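Local coordinates for protein exosome complex component Rrp41 (Archaeoglobus fulgidus, PDB 3M7N) that probably degrades RNA from the 3' end as a catalytic component of the archaeal exosome and may also synthesize heteromeric RNA tails, at residues 79-82 and 83-87. The protein carries 1 engineered substitution. Sequence-based numbering, arbitrary orientation.
Sequences YNMA and PFSVE. With nucleotides of chain L.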
loop_
_atom_site.group_PDB
_atom_site.type_symbol
_atom_site.label_atom_id
_atom_site.label_comp_id
_atom_site.label_asym_id
_atom_site.label_seq_id
_atom_site.Cartn_x
_atom_site.Cartn_y
_atom_site.Cartn_z
ATOM N N TYR E 79 -15.392 -11.851 -3.825
ATOM C CA TYR E 79 -15.708 -13.243 -3.650
ATOM C C TYR E 79 -14.621 -13.836 -2.780
ATOM O O TYR E 79 -13.432 -13.736 -3.089
ATOM C CB TYR E 79 -15.734 -13.935 -5.016
ATOM C CG TYR E 79 -15.722 -15.447 -4.975
ATOM C CD1 TYR E 79 -16.905 -16.187 -5.092
ATOM C CD2 TYR E 79 -14.526 -16.143 -4.855
ATOM C CE1 TYR E 79 -16.884 -17.599 -5.074
ATOM C CE2 TYR E 79 -14.499 -17.535 -4.838
ATOM C CZ TYR E 79 -15.678 -18.257 -4.949
ATOM O OH TYR E 79 -15.620 -19.633 -4.924
ATOM N N ASN E 80 -15.025 -14.468 -1.693
ATOM C CA ASN E 80 -14.059 -14.956 -0.735
ATOM C C ASN E 80 -14.497 -16.273 -0.128
ATOM O O ASN E 80 -15.639 -16.425 0.311
ATOM C CB ASN E 80 -13.818 -13.906 0.359
ATOM C CG ASN E 80 -12.737 -14.327 1.339
ATOM O OD1 ASN E 80 -11.656 -14.761 0.940
ATOM N ND2 ASN E 80 -13.029 -14.220 2.626
ATOM N N MET E 81 -13.588 -17.232 -0.113
ATOM C CA MET E 81 -13.883 -18.516 0.473
ATOM C C MET E 81 -13.279 -18.565 1.875
ATOM O O MET E 81 -12.124 -18.187 2.073
ATOM C CB MET E 81 -13.314 -19.639 -0.396
ATOM C CG MET E 81 -13.577 -19.463 -1.880
ATOM S SD MET E 81 -12.922 -20.839 -2.848
ATOM C CE MET E 81 -13.986 -22.190 -2.345
ATOM N N ALA E 82 -14.072 -19.019 2.841
ATOM C CA ALA E 82 -13.614 -19.201 4.210
ATOM C C ALA E 82 -12.670 -20.387 4.268
ATOM O O ALA E 82 -12.829 -21.342 3.519
ATOM C CB ALA E 82 -14.797 -19.409 5.138
ATOM N N PRO E 83 -11.666 -20.331 5.158
ATOM C CA PRO E 83 -10.651 -21.388 5.202
ATOM C C PRO E 83 -11.240 -22.793 5.324
ATOM O O PRO E 83 -10.631 -23.746 4.850
ATOM C CB PRO E 83 -9.839 -21.031 6.445
ATOM C CG PRO E 83 -9.963 -19.562 6.541
ATOM C CD PRO E 83 -11.369 -19.246 6.106
ATOM N N PHE E 84 -12.416 -22.905 5.928
ATOM C CA PHE E 84 -13.025 -24.202 6.221
ATOM C C PHE E 84 -14.102 -24.604 5.199
ATOM O O PHE E 84 -14.820 -25.575 5.400
ATOM C CB PHE E 84 -13.664 -24.158 7.611
ATOM C CG PHE E 84 -14.632 -23.029 7.783
ATOM C CD1 PHE E 84 -14.317 -21.942 8.586
ATOM C CD2 PHE E 84 -15.854 -23.039 7.119
ATOM C CE1 PHE E 84 -15.215 -20.878 8.739
ATOM C CE2 PHE E 84 -16.765 -21.981 7.267
ATOM C CZ PHE E 84 -16.449 -20.902 8.074
ATOM N N SER E 85 -14.223 -23.854 4.109
ATOM C CA SER E 85 -15.296 -24.108 3.166
ATOM C C SER E 85 -14.952 -25.241 2.192
ATOM O O SER E 85 -15.838 -25.785 1.521
ATOM C CB SER E 85 -15.666 -22.832 2.417
ATOM O OG SER E 85 -14.614 -22.438 1.567
ATOM N N VAL E 86 -13.676 -25.611 2.140
ATOM C CA VAL E 86 -13.219 -26.617 1.190
ATOM C C VAL E 86 -12.635 -27.859 1.854
ATOM O O VAL E 86 -12.428 -27.902 3.059
ATOM C CB VAL E 86 -12.190 -26.041 0.194
ATOM C CG1 VAL E 86 -12.858 -25.079 -0.765
ATOM C CG2 VAL E 86 -11.066 -25.359 0.935
ATOM N N GLU E 87 -12.363 -28.871 1.043
ATOM C CA GLU E 87 -11.944 -30.170 1.547
ATOM C C GLU E 87 -10.642 -30.072 2.349
ATOM O O GLU E 87 -10.515 -30.673 3.417
ATOM C CB GLU E 87 -11.806 -31.164 0.387
ATOM C CG GLU E 87 -13.145 -31.748 -0.140
ATOM C CD GLU E 87 -13.943 -30.833 -1.102
ATOM O OE1 GLU E 87 -13.416 -29.806 -1.603
ATOM O OE2 GLU E 87 -15.121 -31.173 -1.368
ATOM P P C L 6 -14.107 -23.982 -10.225
ATOM O OP1 C L 6 -15.409 -23.844 -10.922
ATOM O OP2 C L 6 -13.059 -22.957 -10.449
ATOM O "O5'" C L 6 -14.370 -24.153 -8.647
ATOM C "C5'" C L 6 -15.351 -25.107 -8.231
ATOM C "C4'" C L 6 -15.033 -25.751 -6.894
ATOM O "O4'" C L 6 -13.656 -26.202 -6.825
ATOM C "C3'" C L 6 -15.125 -24.855 -5.670
ATOM O "O3'" C L 6 -16.482 -24.513 -5.396
ATOM C "C2'" C L 6 -14.524 -25.812 -4.648
ATOM O "O2'" C L 6 -15.403 -26.864 -4.272
ATOM C "C1'" C L 6 -13.342 -26.366 -5.450
ATOM N N1 C L 6 -12.080 -25.654 -5.109
ATOM C C2 C L 6 -11.393 -26.047 -3.959
ATOM O O2 C L 6 -11.848 -26.975 -3.278
ATOM N N3 C L 6 -10.247 -25.404 -3.627
ATOM C C4 C L 6 -9.791 -24.411 -4.396
ATOM N N4 C L 6 -8.651 -23.809 -4.021
ATOM C C5 C L 6 -10.486 -23.998 -5.576
ATOM C C6 C L 6 -11.617 -24.638 -5.891
#
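M81 lays its terminal methyl across one branch of V86, CE to CG1 3.5 Å, and the two side chains meet at about a right angle. The methionine reaches this spot because its chain is extended through chi2 and then turns about the CG-SD bond (chi3 68°), bringing CE toward the valine. The same V86 CG1 also meets the base of cytidine C6 of chain L, 3.3 Å from its O2, so one methyl touches both the methionine and the base. E87 comes near that oxygen too, with OE1 3.6 Å from O2, while its OE2 makes salt bridges to K177 and to K44 of the neighbouring exonuclease 2 subunit.

Where the strand ends, residues A82 to S85 form a type I beta turn. The carbonyl oxygen of A82 takes two bonds from S85: the backbone N donates from above the carbonyl plane at 2.9 Å, and OG donates in that plane onto a lone pair. The hydroxyl gets there because OG sits between the backbone N and the carbonyl carbon (chi1 68°), which turns it toward the A82 oxygen. With an alanine here, the A82 oxygen would probably lose its in-plane donor and keep just the S85 backbone N above the plane. The A82 methyl rests over one face of the F84 ring, a CH-pi contact with CB 3.9 Å from the centroid. The whole is a type I turn closed by both backbone and side chain, leading out of strand 74-81 in an RNase PH-type domain and bordering bound RNA.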